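Local coordinates for protein TP_0956 (PDB 3U64) that probably serves as the T-component of a TRAP transporter, a helical lipoprotein of the tetratricopeptide-repeat class thought to act through protein-protein interactions, at residues 53-59 and 112-116; 223-227 and 244-249. All coordinates share one frame. Residue numbers count along the deposited sequence, not the author numbering.

Interaction 1: residues 53-59 and 112-116; sequences KVYEALH and RGARY
Tyr116 (chi1 m, chi2 -29°) reaches from helix 96-124 across the side chains of Glu56 and His59 on helix 41-61. Both segments are regular alpha-helix; their axes come no nearer than 13.0 Å and run in roughly the same direction, at 35°, consistent with the first helices of successive tetratricopeptide-type hairpins, helix 66-89 lying between them in sequence. The closest CA pair is His59-Tyr116, 8.7 Å. Glu56, with chi1 and chi2 both t, extends fully, so that its OE2 accepts a very short hydrogen bond, 2.4 Å, from Tyr116 OH near the plane of the ring. One turn on, His59 (chi1 t) brings NE2 to 3.8 Å from Tyr116 CD1; the two rings meet obliquely, centroids 5.2 Å apart and planes at 67°. The CA-to-CB bond of Lys53 points away from 112-116, but NZ returns to donate to Glu56 OE1 at 2.7 Å, an i to i+3 salt bridge, while Arg112 NH1 is 3.8 Å from Glu56 OE2, a long pairing of charges only. Tyr76 also hydrogen-bonds Glu56 OE1. Lys53 NZ and Arg112 NH1, 4.3 Å apart, are like charges that share Glu56 and Glu38 of the second subunit, which salt-bridges both. In this buried network at a subunit interface, the chemistry implies that Glu56 only partly balances the two cations, the neighbouring chain supplying further negative charge.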
ATOM      1  N   LYS A  53       3.009 -10.412   4.467  1.00 33.18           N
ATOM      2  CA  LYS A  53       3.280 -11.389   3.427  1.00 25.86           C
ATOM      3  C   LYS A  53       4.688 -11.972   3.539  1.00 31.82           C
ATOM      4  O   LYS A  53       4.875 -13.179   3.388  1.00 26.14           O
ATOM      5  CB  LYS A  53       3.003 -10.791   2.055  1.00 33.32           C
ATOM      6  CG  LYS A  53       1.508 -10.597   1.780  1.00 32.50           C
ATOM      7  CD  LYS A  53       0.916 -11.909   1.320  1.00 47.89           C
ATOM      8  CE  LYS A  53      -0.319 -12.276   2.103  1.00 47.87           C
ATOM      9  NZ  LYS A  53      -0.563 -13.759   2.007  1.00 36.98           N
ATOM     10  N   VAL A  54       5.671 -11.129   3.839  1.00 29.11           N
ATOM     11  CA  VAL A  54       7.039 -11.614   4.016  1.00 34.37           C
ATOM     12  C   VAL A  54       7.170 -12.548   5.214  1.00 41.12           C
ATOM     13  O   VAL A  54       7.778 -13.617   5.112  1.00 42.95           O
ATOM     14  CB  VAL A  54       8.050 -10.462   4.123  1.00 39.92           C
ATOM     15  CG1 VAL A  54       9.400 -10.984   4.574  1.00 39.77           C
ATOM     16  CG2 VAL A  54       8.178  -9.756   2.762  1.00 32.50           C
ATOM     17  N   TYR A  55       6.591 -12.169   6.348  1.00 38.62           N
ATOM     18  CA  TYR A  55       6.659 -13.044   7.513  1.00 36.46           C
ATOM     19  C   TYR A  55       5.964 -14.349   7.205  1.00 33.69           C
ATOM     20  O   TYR A  55       6.426 -15.425   7.578  1.00 36.37           O
ATOM     21  CB  TYR A  55       5.993 -12.406   8.727  1.00 31.45           C
ATOM     22  CG  TYR A  55       6.917 -11.520   9.520  1.00 47.89           C
ATOM     23  CD1 TYR A  55       7.126 -10.190   9.156  1.00 58.68           C
ATOM     24  CD2 TYR A  55       7.574 -12.001  10.639  1.00 56.52           C
ATOM     25  CE1 TYR A  55       7.974  -9.366   9.894  1.00 63.66           C
ATOM     26  CE2 TYR A  55       8.423 -11.185  11.385  1.00 63.23           C
ATOM     27  CZ  TYR A  55       8.616  -9.871  11.009  1.00 65.23           C
ATOM     28  OH  TYR A  55       9.456  -9.068  11.754  1.00 74.03           O
ATOM     29  N   GLU A  56       4.837 -14.244   6.518  1.00 30.08           N
ATOM     30  CA  GLU A  56       4.069 -15.412   6.196  1.00 33.46           C
ATOM     31  C   GLU A  56       4.923 -16.355   5.365  1.00 34.67           C
ATOM     32  O   GLU A  56       4.944 -17.555   5.625  1.00 38.08           O
ATOM     33  CB  GLU A  56       2.793 -15.017   5.459  1.00 34.75           C
ATOM     34  CG  GLU A  56       1.683 -16.027   5.526  1.00 36.34           C
ATOM     35  CD  GLU A  56       0.388 -15.466   4.945  1.00 46.31           C
ATOM     36  OE1 GLU A  56       0.424 -14.313   4.476  1.00 39.27           O
ATOM     37  OE2 GLU A  56      -0.656 -16.157   4.959  1.00 48.61           O
ATOM     38  N   ALA A  57       5.631 -15.816   4.371  1.00 32.80           N
ATOM     39  CA  ALA A  57       6.480 -16.647   3.518  1.00 38.62           C
ATOM     40  C   ALA A  57       7.652 -17.267   4.310  1.00 41.94           C
ATOM     41  O   ALA A  57       7.991 -18.439   4.136  1.00 33.49           O
ATOM     42  CB  ALA A  57       6.993 -15.849   2.314  1.00 32.93           C
ATOM     43  N   LEU A  58       8.260 -16.477   5.188  1.00 41.31           N
ATOM     44  CA  LEU A  58       9.334 -16.989   6.030  1.00 39.31           C
ATOM     45  C   LEU A  58       8.824 -18.140   6.877  1.00 40.70           C
ATOM     46  O   LEU A  58       9.494 -19.159   7.037  1.00 37.81           O
ATOM     47  CB  LEU A  58       9.888 -15.886   6.924  1.00 36.08           C
ATOM     48  CG  LEU A  58      10.720 -14.855   6.170  1.00 43.21           C
ATOM     49  CD1 LEU A  58      11.304 -13.816   7.118  1.00 43.93           C
ATOM     50  CD2 LEU A  58      11.825 -15.573   5.403  1.00 46.41           C
ATOM     51  N   HIS A  59       7.621 -17.984   7.410  1.00 31.98           N
ATOM     52  CA  HIS A  59       7.055 -19.016   8.250  1.00 37.37           C
ATOM     53  C   HIS A  59       6.857 -20.329   7.498  1.00 44.51           C
ATOM     54  O   HIS A  59       7.086 -21.405   8.044  1.00 49.84           O
ATOM     55  CB  HIS A  59       5.705 -18.565   8.788  1.00 37.67           C
ATOM     56  CG  HIS A  59       4.845 -19.693   9.261  1.00 39.43           C
ATOM     57  ND1 HIS A  59       5.161 -20.452  10.367  1.00 39.89           N
ATOM     58  CD2 HIS A  59       3.686 -20.198   8.777  1.00 47.31           C
ATOM     59  CE1 HIS A  59       4.229 -21.369  10.551  1.00 41.00           C
ATOM     60  NE2 HIS A  59       3.321 -21.237   9.599  1.00 46.21           N
ATOM     61  N   ARG A 112      -6.900 -16.891  10.814  1.00 25.61           N
ATOM     62  CA  ARG A 112      -5.644 -17.243  10.150  1.00 28.86           C
ATOM     63  C   ARG A 112      -4.504 -16.959  11.119  1.00 36.57           C
ATOM     64  O   ARG A 112      -3.578 -17.759  11.251  1.00 31.50           O
ATOM     65  CB  ARG A 112      -5.456 -16.456   8.843  1.00 30.99           C
ATOM     66  CG  ARG A 112      -4.138 -16.742   8.095  1.00 39.49           C
ATOM     67  CD  ARG A 112      -3.852 -15.704   7.005  1.00 35.22           C
ATOM     68  NE  ARG A 112      -4.919 -15.668   6.005  1.00 39.72           N
ATOM     69  CZ  ARG A 112      -4.908 -14.917   4.907  1.00 40.11           C
ATOM     70  NH1 ARG A 112      -3.882 -14.127   4.638  1.00 34.44           N
ATOM     71  NH2 ARG A 112      -5.931 -14.955   4.072  1.00 44.34           N
ATOM     72  N   GLY A 113      -4.585 -15.806  11.789  1.00 38.53           N
ATOM     73  CA  GLY A 113      -3.606 -15.414  12.787  1.00 31.11           C
ATOM     74  C   GLY A 113      -3.550 -16.410  13.930  1.00 31.20           C
ATOM     75  O   GLY A 113      -2.468 -16.852  14.326  1.00 33.45           O
ATOM     76  N   ALA A 114      -4.711 -16.800  14.450  1.00 30.11           N
ATOM     77  CA  ALA A 114      -4.719 -17.749  15.570  1.00 34.23           C
ATOM     78  C   ALA A 114      -4.110 -19.087  15.177  1.00 32.80           C
ATOM     79  O   ALA A 114      -3.399 -19.706  15.970  1.00 33.04           O
ATOM     80  CB  ALA A 114      -6.110 -17.949  16.114  1.00 27.97           C
ATOM     81  N   ARG A 115      -4.389 -19.522  13.948  1.00 26.96           N
ATOM     82  CA  ARG A 115      -3.923 -20.813  13.462  1.00 33.48           C
ATOM     83  C   ARG A 115      -2.417 -20.815  13.189  1.00 33.58           C
ATOM     84  O   ARG A 115      -1.742 -21.834  13.374  1.00 35.53           O
ATOM     85  CB  ARG A 115      -4.691 -21.222  12.199  1.00 42.63           C
ATOM     86  CG  ARG A 115      -6.153 -21.510  12.455  1.00 54.41           C
ATOM     87  CD  ARG A 115      -6.920 -21.904  11.194  1.00 64.76           C
ATOM     88  NE  ARG A 115      -8.349 -21.663  11.389  1.00 80.80           N
ATOM     89  CZ  ARG A 115      -9.310 -22.122  10.595  1.00 92.08           C
ATOM     90  NH1 ARG A 115      -8.999 -22.867   9.539  1.00 97.85           N
ATOM     91  NH2 ARG A 115     -10.582 -21.844  10.866  1.00 91.44           N
ATOM     92  N   TYR A 116      -1.903 -19.686  12.709  1.00 34.28           N
ATOM     93  CA  TYR A 116      -0.464 -19.524  12.557  1.00 39.70           C
ATOM     94  C   TYR A 116       0.245 -19.623  13.912  1.00 37.22           C
ATOM     95  O   TYR A 116       1.255 -20.310  14.033  1.00 38.15           O
ATOM     96  CB  TYR A 116      -0.136 -18.189  11.885  1.00 43.42           C
ATOM     97  CG  TYR A 116      -0.225 -18.222  10.379  1.00 43.70           C
ATOM     98  CD1 TYR A 116       0.014 -19.391   9.669  1.00 50.28           C
ATOM     99  CD2 TYR A 116      -0.530 -17.077   9.665  1.00 44.64           C
ATOM    100  CE1 TYR A 116      -0.068 -19.416   8.274  1.00 49.82           C
ATOM    101  CE2 TYR A 116      -0.608 -17.089   8.282  1.00 42.18           C
ATOM    102  CZ  TYR A 116      -0.378 -18.250   7.593  1.00 43.84           C
ATOM    103  OH  TYR A 116      -0.459 -18.238   6.223  1.00 49.72           O
TER

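Interaction 2: residues 223-227 and 244-249; sequences AHTAF and TYADAL
A mainly apolar contact, rich in aromatic side chains and with no polar bond between the two segments, joins two consecutive antiparallel helices, 220-233 and 240-250, on the side chains that face each other across the pair. The short segments lie at 171°, with a closest axis approach of 11.6 Å, and the register is set by two CA pairs, His224-Leu249 at 7.8 Å and Phe227-Tyr245 at 7.7 Å. Segment 223-227 is regular alpha-helix; 244-249 is helical but widens to a pi-type turn at 245-249, where Leu249 has phi -107° and psi -45°. Phe227 (chi1 t, chi2 82°) is inserted among three partners: its CZ lies 3.6 Å from Tyr245 CB, its CG 4.1 Å from Leu249 CD1, and its CD1 4.3 Å from Thr244 CG2, this methyl being near the ring plane. Tyr245 (chi1 t) sets CD1 over one face of Phe227, although the ring pair as a whole is oblique, with centroids 5.3 Å apart and planes at 42°. Leu249 (m, t) fills the other end, its CD2 4.0 Å from Ala223 CB; Leu249 CD1 lies over one face of the His224 ring, 4.1 Å from His224 CD2. The polar ends turn elsewhere: His224 ND1 bonds to Met220 O, Thr244 OG1 to Asn203. Helices 196-211 and 256-268 pack alongside, consistent with the antiparallel helix-turn-helix stacking of a tetratricopeptide-repeat-like fold.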
ATOM      1  N   ALA A 223     -15.984 -11.554  34.940  1.00 44.52           N
ATOM      2  CA  ALA A 223     -15.405 -10.419  34.250  1.00 40.65           C
ATOM      3  C   ALA A 223     -14.762  -9.441  35.227  1.00 45.50           C
ATOM      4  O   ALA A 223     -13.678  -8.914  34.962  1.00 53.87           O
ATOM      5  CB  ALA A 223     -16.442  -9.714  33.382  1.00 41.28           C
ATOM      6  N   HIS A 224     -15.420  -9.208  36.356  1.00 41.02           N
ATOM      7  CA  HIS A 224     -14.919  -8.270  37.366  1.00 49.20           C
ATOM      8  C   HIS A 224     -13.638  -8.737  38.043  1.00 54.17           C
ATOM      9  O   HIS A 224     -12.724  -7.944  38.271  1.00 48.38           O
ATOM     10  CB  HIS A 224     -15.986  -7.980  38.430  1.00 47.85           C
ATOM     11  CG  HIS A 224     -17.025  -7.002  37.978  1.00 60.33           C
ATOM     12  ND1 HIS A 224     -18.134  -7.375  37.249  1.00 64.80           N
ATOM     13  CD2 HIS A 224     -17.110  -5.659  38.131  1.00 61.82           C
ATOM     14  CE1 HIS A 224     -18.867  -6.308  36.987  1.00 69.11           C
ATOM     15  NE2 HIS A 224     -18.268  -5.253  37.512  1.00 67.58           N
ATOM     16  N   THR A 225     -13.581 -10.026  38.364  1.00 51.04           N
ATOM     17  CA  THR A 225     -12.393 -10.609  38.968  1.00 48.82           C
ATOM     18  C   THR A 225     -11.207 -10.557  37.995  1.00 49.09           C
ATOM     19  O   THR A 225     -10.070 -10.276  38.394  1.00 47.76           O
ATOM     20  CB  THR A 225     -12.658 -12.059  39.403  1.00 51.41           C
ATOM     21  OG1 THR A 225     -13.653 -12.069  40.441  1.00 58.14           O
ATOM     22  CG2 THR A 225     -11.374 -12.710  39.907  1.00 51.03           C
ATOM     23  N   ALA A 226     -11.469 -10.826  36.719  1.00 44.81           N
ATOM     24  CA  ALA A 226     -10.416 -10.725  35.717  1.00 42.17           C
ATOM     25  C   ALA A 226      -9.907  -9.274  35.649  1.00 40.06           C
ATOM     26  O   ALA A 226      -8.695  -9.032  35.650  1.00 41.03           O
ATOM     27  CB  ALA A 226     -10.907 -11.222  34.359  1.00 40.29           C
ATOM     28  N   PHE A 227     -10.831  -8.313  35.650  1.00 34.40           N
ATOM     29  CA  PHE A 227     -10.452  -6.906  35.682  1.00 31.57           C
ATOM     30  C   PHE A 227      -9.651  -6.500  36.926  1.00 42.33           C
ATOM     31  O   PHE A 227      -8.740  -5.674  36.835  1.00 42.00           O
ATOM     32  CB  PHE A 227     -11.661  -5.966  35.539  1.00 34.64           C
ATOM     33  CG  PHE A 227     -11.255  -4.530  35.309  1.00 33.83           C
ATOM     34  CD1 PHE A 227     -10.923  -4.095  34.039  1.00 33.93           C
ATOM     35  CD2 PHE A 227     -11.136  -3.640  36.377  1.00 42.16           C
ATOM     36  CE1 PHE A 227     -10.503  -2.772  33.809  1.00 38.35           C
ATOM     37  CE2 PHE A 227     -10.723  -2.320  36.164  1.00 42.28           C
ATOM     38  CZ  PHE A 227     -10.406  -1.885  34.882  1.00 41.02           C
ATOM     39  N   THR A 244     -11.512  -0.807  28.501  1.00 32.76           N
ATOM     40  CA  THR A 244     -12.138  -2.064  28.883  1.00 31.02           C
ATOM     41  C   THR A 244     -13.138  -1.869  30.033  1.00 38.14           C
ATOM     42  O   THR A 244     -14.263  -2.377  29.981  1.00 38.11           O
ATOM     43  CB  THR A 244     -11.084  -3.115  29.234  1.00 41.55           C
ATOM     44  OG1 THR A 244     -10.348  -3.459  28.045  1.00 39.58           O
ATOM     45  CG2 THR A 244     -11.749  -4.366  29.843  1.00 44.57           C
ATOM     46  N   TYR A 245     -12.742  -1.111  31.053  1.00 34.09           N
ATOM     47  CA  TYR A 245     -13.646  -0.815  32.162  1.00 40.61           C
ATOM     48  C   TYR A 245     -14.936  -0.158  31.669  1.00 41.55           C
ATOM     49  O   TYR A 245     -16.040  -0.576  32.032  1.00 43.20           O
ATOM     50  CB  TYR A 245     -12.965   0.082  33.193  1.00 44.77           C
ATOM     51  CG  TYR A 245     -13.791   0.284  34.440  1.00 51.33           C
ATOM     52  CD1 TYR A 245     -13.943  -0.744  35.366  1.00 53.29           C
ATOM     53  CD2 TYR A 245     -14.429   1.498  34.694  1.00 57.82           C
ATOM     54  CE1 TYR A 245     -14.708  -0.574  36.513  1.00 58.65           C
ATOM     55  CE2 TYR A 245     -15.199   1.681  35.840  1.00 62.72           C
ATOM     56  CZ  TYR A 245     -15.332   0.637  36.748  1.00 68.43           C
ATOM     57  OH  TYR A 245     -16.085   0.789  37.891  1.00 76.48           O
ATOM     58  N   ALA A 246     -14.793   0.847  30.813  1.00 46.36           N
ATOM     59  CA  ALA A 246     -15.947   1.598  30.306  1.00 56.70           C
ATOM     60  C   ALA A 246     -16.852   0.745  29.418  1.00 49.40           C
ATOM     61  O   ALA A 246     -18.068   0.721  29.579  1.00 53.50           O
ATOM     62  CB  ALA A 246     -15.478   2.840  29.539  1.00 51.79           C
ATOM     63  N   ASP A 247     -16.229   0.036  28.491  1.00 43.03           N
ATOM     64  CA  ASP A 247     -16.919  -0.656  27.419  1.00 44.96           C
ATOM     65  C   ASP A 247     -17.492  -2.014  27.835  1.00 48.89           C
ATOM     66  O   ASP A 247     -18.656  -2.319  27.569  1.00 59.06           O
ATOM     67  CB  ASP A 247     -15.941  -0.830  26.260  1.00 48.00           C
ATOM     68  CG  ASP A 247     -16.608  -1.300  24.993  1.00 60.80           C
ATOM     69  OD1 ASP A 247     -17.814  -1.038  24.827  1.00 71.59           O
ATOM     70  OD2 ASP A 247     -15.917  -1.915  24.152  1.00 68.92           O
ATOM     71  N   ALA A 248     -16.671  -2.830  28.485  1.00 46.84           N
ATOM     72  CA  ALA A 248     -17.086  -4.175  28.880  1.00 50.81           C
ATOM     73  C   ALA A 248     -17.932  -4.195  30.156  1.00 52.76           C
ATOM     74  O   ALA A 248     -18.842  -5.013  30.289  1.00 54.48           O
ATOM     75  CB  ALA A 248     -15.867  -5.081  29.038  1.00 50.60           C
ATOM     76  N   LEU A 249     -17.630  -3.290  31.084  1.00 50.00           N
ATOM     77  CA  LEU A 249     -18.248  -3.319  32.406  1.00 42.13           C
ATOM     78  C   LEU A 249     -19.274  -2.211  32.638  1.00 52.86           C
ATOM     79  O   LEU A 249     -20.343  -2.464  33.186  1.00 50.51           O
ATOM     80  CB  LEU A 249     -17.188  -3.255  33.501  1.00 32.47           C
ATOM     81  CG  LEU A 249     -16.105  -4.341  33.538  1.00 49.60           C
ATOM     82  CD1 LEU A 249     -15.272  -4.210  34.797  1.00 49.50           C
ATOM     83  CD2 LEU A 249     -16.714  -5.734  33.460  1.00 56.24           C
TER

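Overall arrangement
Both interactions join helices of the same all-helical T-component chain, but they share no element and lie on opposite sides of its centre, with centres 31 Å apart and nearest atoms about 19 Å apart. Interaction 1 links helices that are not consecutive, with helix 66-89 between them in sequence, and is a buried contact that a second subunit also reaches; its chemistry is charged and hydrogen-bonded. Interaction 2 connects neighbours in sequence, is partly buried, and meets no other chain of the assembly; it relies on aromatic and aliphatic side chains. Polar bonding thus marks the site at the oligomer interface, whereas apolar packing holds the antiparallel pair within one chain.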